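PDB 6RXD: histidine acid phosphatase from Bifidobacterium longum subsp. infantis, which probably removes phosphate groups from inositol polyphosphates such as phytate and from 2,3-bisphosphoglycerate, as a histidine acid phosphatase of the MINPP type. Local coordinates for residues S11-Y16 / Y312-D317. Sequence-based numbering, arbitrary orientation.
Sequences SSKQPY and YIIAAD
Lys-13 lays the aliphatic part of its side chain across Ile-313 and Ile-314, while its carbonyl faces the carboxyl group of Asp-317. Its CG lies 3.8 Å from Ile-313 CG1, and further out CE comes within 3.7 Å of Ile-314 CD1. A bend at chi2 (56°) turns CD back from an extended course, and the ammonium ends away from the helix, with NZ 6.1 Å from Asp-317 OD1, too far for a salt bridge. The Asp-317 side chain crosses that of Lys-13 at about a right angle: OD1 sits 3.4 Å from Lys-13 CG, and OD2 stands 2.6 Å from Lys-13 O. Pro-15 CG packs 4.1 Å from Ala-316 CB and also approaches OD2 of Asp-317. Around this first shell, Ser-11 OG bonds Asp-350 on helix 339-357, whose Leu-349 touches both Ser-11 and Ile-313; Met-442 pairs with the Gln-14 backbone and touches the Asp-317 side chain. The contact thus fastens the N-terminal loop onto a helix of the histidine phosphatase (branch 2) region. An alanine in place of Asp-317 would probably leave Lys-13 O without its close carboxyl neighbour and open a gap beside Pro-15 CG. Two oxygens so close, with Asp-317 buried, suggest that the acid may be protonated and donate to the Lys-13 carbonyl, which would join loop to helix without a charge pair to the lysine.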
loop_
_atom_site.group_PDB
_atom_site.type_symbol
_atom_site.label_atom_id
_atom_site.label_comp_id
_atom_site.label_asym_id
_atom_site.label_seq_id
_atom_site.Cartn_x
_atom_site.Cartn_y
_atom_site.Cartn_z
ATOM N N SER A 11 9.253 -0.421 -6.304
ATOM C CA SER A 11 8.619 -1.443 -5.473
ATOM C C SER A 11 7.299 -0.891 -4.926
ATOM O O SER A 11 6.648 -0.099 -5.590
ATOM C CB SER A 11 9.577 -1.893 -4.353
ATOM O OG SER A 11 8.992 -2.863 -3.478
ATOM N N SER A 12 6.898 -1.287 -3.726
ATOM C CA SER A 12 5.610 -0.821 -3.193
ATOM C C SER A 12 5.619 0.656 -2.745
ATOM O O SER A 12 4.647 1.138 -2.172
ATOM C CB SER A 12 5.136 -1.724 -2.054
ATOM O OG SER A 12 6.017 -1.610 -0.958
ATOM N N LYS A 13 6.709 1.368 -3.019
ATOM C CA LYS A 13 6.731 2.824 -2.841
ATOM C C LYS A 13 6.340 3.533 -4.128
ATOM O O LYS A 13 6.361 4.751 -4.192
ATOM C CB LYS A 13 8.124 3.308 -2.403
ATOM C CG LYS A 13 8.332 3.439 -0.907
ATOM C CD LYS A 13 8.045 2.170 -0.151
ATOM C CE LYS A 13 8.467 2.332 1.314
ATOM N NZ LYS A 13 7.799 1.359 2.205
ATOM N N GLN A 14 5.975 2.778 -5.158
ATOM C CA GLN A 14 5.522 3.382 -6.407
ATOM C C GLN A 14 4.430 4.434 -6.159
ATOM O O GLN A 14 3.388 4.138 -5.559
ATOM C CB GLN A 14 4.959 2.280 -7.314
ATOM C CG GLN A 14 4.211 2.792 -8.535
ATOM C CD GLN A 14 5.101 3.547 -9.480
ATOM O OE1 GLN A 14 6.170 3.055 -9.869
ATOM N NE2 GLN A 14 4.672 4.749 -9.873
ATOM N N PRO A 15 4.659 5.679 -6.608
ATOM C CA PRO A 15 3.555 6.630 -6.437
ATOM C C PRO A 15 2.321 6.247 -7.267
ATOM O O PRO A 15 2.438 5.733 -8.390
ATOM C CB PRO A 15 4.155 7.943 -6.948
ATOM C CG PRO A 15 5.646 7.788 -6.672
ATOM C CD PRO A 15 5.909 6.344 -7.016
ATOM N N TYR A 16 1.140 6.483 -6.707
ATOM C CA TYR A 16 -0.098 6.176 -7.414
ATOM C C TYR A 16 -0.126 6.829 -8.780
ATOM O O TYR A 16 0.238 8.002 -8.926
ATOM C CB TYR A 16 -1.287 6.690 -6.611
ATOM C CG TYR A 16 -2.614 6.188 -7.119
ATOM C CD1 TYR A 16 -2.944 4.850 -7.013
ATOM C CD2 TYR A 16 -3.539 7.057 -7.684
ATOM C CE1 TYR A 16 -4.176 4.374 -7.464
ATOM C CE2 TYR A 16 -4.768 6.603 -8.131
ATOM C CZ TYR A 16 -5.082 5.262 -8.018
ATOM O OH TYR A 16 -6.308 4.817 -8.469
ATOM N N TYR A 312 16.062 6.484 -2.162
ATOM C CA TYR A 312 15.640 6.691 -3.549
ATOM C C TYR A 312 14.139 6.481 -3.725
ATOM O O TYR A 312 13.450 7.288 -4.385
ATOM C CB TYR A 312 16.443 5.751 -4.454
ATOM C CG TYR A 312 15.891 5.501 -5.838
ATOM C CD1 TYR A 312 15.917 6.491 -6.815
ATOM C CD2 TYR A 312 15.396 4.253 -6.176
ATOM C CE1 TYR A 312 15.430 6.246 -8.087
ATOM C CE2 TYR A 312 14.910 3.994 -7.446
ATOM C CZ TYR A 312 14.931 4.999 -8.397
ATOM O OH TYR A 312 14.451 4.757 -9.669
ATOM N N ILE A 313 13.610 5.413 -3.142
ATOM C CA ILE A 313 12.196 5.158 -3.342
ATOM C C ILE A 313 11.311 6.089 -2.516
ATOM O O ILE A 313 10.242 6.500 -2.973
ATOM C CB ILE A 313 11.836 3.675 -3.154
ATOM C CG1 ILE A 313 12.007 3.256 -1.693
ATOM C CG2 ILE A 313 12.681 2.813 -4.090
ATOM C CD1 ILE A 313 11.740 1.753 -1.453
ATOM N N ILE A 314 11.748 6.443 -1.309
ATOM C CA ILE A 314 10.969 7.390 -0.506
ATOM C C ILE A 314 11.035 8.795 -1.121
ATOM O O ILE A 314 10.084 9.562 -1.034
ATOM C CB ILE A 314 11.403 7.380 0.973
ATOM C CG1 ILE A 314 11.012 6.055 1.630
ATOM C CG2 ILE A 314 10.724 8.487 1.765
ATOM C CD1 ILE A 314 9.501 5.864 1.802
ATOM N N ALA A 315 12.162 9.122 -1.747
ATOM C CA ALA A 315 12.317 10.413 -2.425
ATOM C C ALA A 315 11.237 10.598 -3.477
ATOM O O ALA A 315 10.724 11.704 -3.652
ATOM C CB ALA A 315 13.680 10.524 -3.062
ATOM N N ALA A 316 10.885 9.525 -4.181
ATOM C CA ALA A 316 9.816 9.610 -5.181
ATOM C C ALA A 316 8.487 9.967 -4.525
ATOM O O ALA A 316 7.669 10.688 -5.102
ATOM C CB ALA A 316 9.692 8.303 -5.949
ATOM N N ASP A 317 8.263 9.431 -3.329
ATOM C CA ASP A 317 7.032 9.685 -2.582
ATOM C C ASP A 317 7.038 11.085 -2.012
ATOM O O ASP A 317 5.979 11.640 -1.707
ATOM C CB ASP A 317 6.896 8.667 -1.444
ATOM C CG ASP A 317 6.650 7.267 -1.950
ATOM O OD1 ASP A 317 6.566 6.347 -1.114
ATOM O OD2 ASP A 317 6.522 7.098 -3.187
#